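Local coordinates for basic membrane lipoprotein (PDB 3S99) that binds adenine and probably other purines such as guanine, and may serve an ABC-type uptake system for these bases, at residues 27-33 / 87-93. Numbering follows the deposited sequence.
Sequences LKVGFIY and NKLIFTT
F31 and F91, set side by side on two adjacent parallel strands, show how register in a sheet decides which side chains meet. Backbone bonds fix that register: G30 gives its N-H to L89 O and takes that of F91 on its own O, 2.8 Å each, and I32 N reaches F91 O. G30 thus lies opposite I90 and bonds to the residues before and after it, L89 and F91, with the strand axes 14° from parallel.

Followed outward, F91 has CB 3.7 Å from F31 CD1 and CG near CE1 of the F31 ring. Next, CD2 makes the tightest touch, 3.5 Å from F31 CE1, with F31 CZ next nearest. Farther out, CE2 meets V29 CG1 at 3.8 Å, the methyl arriving at the ring's edge and in its plane. Both phenylalanines carry CG anti to the carbonyl carbon, and with similar chi2 values their planes stay within 12° of each other, but slid apart, barely overlapping. V29 CG2 continues this apolar face toward L89 CD2.

At the C-terminal end, I32 O is gripped twice by T93, through its backbone N and, at 2.7 Å, through OG1. That hydroxyl also lies at the edge of the Y33 ring, whose own OH bonds to D47.

The pair is second and third in a six-stranded parallel sheet, with strand 61-66 at the edge beyond 27-32 and strand 112-116 beyond 89-92, an order consistent with a lobe of a type I periplasmic binding protein, as expected for the BMP family. Helix 256-268 packs on the face of L89 and F91, where Y259 meets the F91 ring; helix 42-57 reaches F31 and Y33, and its adenine-binding W42 donates NE1 to T93 O, linking the strand end to the purine pocket.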
loop_
_atom_site.group_PDB
_atom_site.type_symbol
_atom_site.label_atom_id
_atom_site.label_comp_id
_atom_site.label_asym_id
_atom_site.label_seq_id
_atom_site.Cartn_x
_atom_site.Cartn_y
_atom_site.Cartn_z
ATOM N N LEU A 27 19.481 -4.807 20.907
ATOM C CA LEU A 27 19.285 -5.276 19.540
ATOM C C LEU A 27 19.362 -4.103 18.570
ATOM O O LEU A 27 18.592 -3.164 18.646
ATOM C CB LEU A 27 17.938 -5.961 19.382
ATOM C CG LEU A 27 17.528 -6.503 18.013
ATOM C CD1 LEU A 27 18.526 -7.550 17.518
ATOM C CD2 LEU A 27 16.149 -7.091 18.116
ATOM N N LYS A 28 20.311 -4.178 17.655
ATOM C CA LYS A 28 20.401 -3.221 16.584
ATOM C C LYS A 28 19.465 -3.614 15.433
ATOM O O LYS A 28 19.621 -4.675 14.821
ATOM C CB LYS A 28 21.848 -3.119 16.130
ATOM C CG LYS A 28 22.740 -2.372 17.126
ATOM C CD LYS A 28 24.178 -2.393 16.653
ATOM C CE LYS A 28 24.988 -1.209 17.157
ATOM N NZ LYS A 28 26.432 -1.414 16.835
ATOM N N VAL A 29 18.482 -2.755 15.159
ATOM C CA VAL A 29 17.471 -2.991 14.143
ATOM C C VAL A 29 17.641 -1.943 13.039
ATOM O O VAL A 29 17.671 -0.761 13.317
ATOM C CB VAL A 29 16.018 -2.941 14.748
ATOM C CG1 VAL A 29 14.957 -3.088 13.664
ATOM C CG2 VAL A 29 15.796 -4.020 15.849
ATOM N N GLY A 30 17.743 -2.368 11.786
ATOM C CA GLY A 30 17.872 -1.430 10.659
ATOM C C GLY A 30 16.713 -1.398 9.702
ATOM O O GLY A 30 15.979 -2.383 9.561
ATOM N N PHE A 31 16.585 -0.256 9.019
ATOM C CA PHE A 31 15.507 0.009 8.079
ATOM C C PHE A 31 16.097 0.627 6.816
ATOM O O PHE A 31 16.976 1.513 6.888
ATOM C CB PHE A 31 14.463 0.966 8.660
ATOM C CG PHE A 31 13.723 0.425 9.829
ATOM C CD1 PHE A 31 12.450 -0.148 9.663
ATOM C CD2 PHE A 31 14.305 0.436 11.098
ATOM C CE1 PHE A 31 11.772 -0.687 10.753
ATOM C CE2 PHE A 31 13.626 -0.089 12.192
ATOM C CZ PHE A 31 12.347 -0.649 12.008
ATOM N N ILE A 32 15.624 0.144 5.669
ATOM C CA ILE A 32 15.930 0.715 4.363
ATOM C C ILE A 32 14.636 1.280 3.756
ATOM O O ILE A 32 13.668 0.527 3.576
ATOM C CB ILE A 32 16.480 -0.365 3.421
ATOM C CG1 ILE A 32 17.738 -1.010 4.021
ATOM C CG2 ILE A 32 16.808 0.260 2.063
ATOM C CD1 ILE A 32 18.915 -0.052 4.164
ATOM N N TYR A 33 14.618 2.584 3.436
ATOM C CA TYR A 33 13.438 3.212 2.860
ATOM C C TYR A 33 13.723 3.604 1.391
ATOM O O TYR A 33 14.787 4.067 1.073
ATOM C CB TYR A 33 13.038 4.480 3.611
ATOM C CG TYR A 33 12.796 4.351 5.104
ATOM C CD1 TYR A 33 12.191 3.214 5.657
ATOM C CD2 TYR A 33 13.111 5.390 5.949
ATOM C CE1 TYR A 33 11.963 3.118 7.034
ATOM C CE2 TYR A 33 12.868 5.299 7.344
ATOM C CZ TYR A 33 12.281 4.167 7.852
ATOM O OH TYR A 33 12.060 4.083 9.191
ATOM N N ASN A 87 23.617 -4.507 12.651
ATOM C CA ASN A 87 22.177 -4.711 12.727
ATOM C C ASN A 87 21.817 -6.169 12.510
ATOM O O ASN A 87 22.232 -6.778 11.528
ATOM C CB ASN A 87 21.455 -3.791 11.757
ATOM C CG ASN A 87 21.591 -2.339 12.163
ATOM O OD1 ASN A 87 20.887 -1.877 13.056
ATOM N ND2 ASN A 87 22.551 -1.633 11.567
ATOM N N LYS A 88 21.084 -6.725 13.477
ATOM C CA LYS A 88 20.735 -8.145 13.511
ATOM C C LYS A 88 19.292 -8.432 13.041
ATOM O O LYS A 88 18.920 -9.586 12.878
ATOM C CB LYS A 88 20.949 -8.717 14.929
ATOM C CG LYS A 88 22.400 -8.903 15.388
ATOM C CD LYS A 88 23.268 -9.649 14.368
ATOM C CE LYS A 88 24.234 -10.665 15.003
ATOM N NZ LYS A 88 25.370 -10.023 15.762
ATOM N N LEU A 89 18.492 -7.379 12.868
ATOM C CA LEU A 89 17.178 -7.451 12.248
ATOM C C LEU A 89 17.079 -6.267 11.298
ATOM O O LEU A 89 17.298 -5.122 11.701
ATOM C CB LEU A 89 16.104 -7.360 13.300
ATOM C CG LEU A 89 14.646 -7.337 12.846
ATOM C CD1 LEU A 89 14.235 -8.643 12.114
ATOM C CD2 LEU A 89 13.760 -7.088 14.058
ATOM N N ILE A 90 16.807 -6.542 10.030
ATOM C CA ILE A 90 16.780 -5.496 8.999
ATOM C C ILE A 90 15.478 -5.566 8.199
ATOM O O ILE A 90 15.164 -6.628 7.612
ATOM C CB ILE A 90 17.940 -5.666 8.031
ATOM C CG1 ILE A 90 19.284 -5.547 8.762
ATOM C CG2 ILE A 90 17.856 -4.619 6.837
ATOM C CD1 ILE A 90 20.480 -5.697 7.810
ATOM N N PHE A 91 14.737 -4.455 8.177
ATOM C CA PHE A 91 13.480 -4.339 7.436
ATOM C C PHE A 91 13.749 -3.603 6.130
ATOM O O PHE A 91 14.269 -2.475 6.136
ATOM C CB PHE A 91 12.441 -3.566 8.243
ATOM C CG PHE A 91 11.964 -4.282 9.478
ATOM C CD1 PHE A 91 10.838 -5.116 9.421
ATOM C CD2 PHE A 91 12.599 -4.119 10.682
ATOM C CE1 PHE A 91 10.403 -5.788 10.539
ATOM C CE2 PHE A 91 12.138 -4.774 11.820
ATOM C CZ PHE A 91 11.034 -5.609 11.738
ATOM N N THR A 92 13.423 -4.245 5.014
ATOM C CA THR A 92 13.576 -3.675 3.678
ATOM C C THR A 92 12.181 -3.322 3.180
ATOM O O THR A 92 11.339 -4.194 3.001
ATOM C CB THR A 92 14.408 -4.578 2.749
ATOM O OG1 THR A 92 13.838 -5.878 2.662
ATOM C CG2 THR A 92 15.862 -4.678 3.287
ATOM N N THR A 93 11.898 -2.018 3.098
ATOM C CA THR A 93 10.490 -1.552 3.116
ATOM C C THR A 93 9.871 -1.202 1.768
ATOM O O THR A 93 8.924 -0.417 1.683
ATOM C CB THR A 93 10.293 -0.385 4.119
ATOM O OG1 THR A 93 11.026 0.767 3.675
ATOM C CG2 THR A 93 10.770 -0.774 5.549
#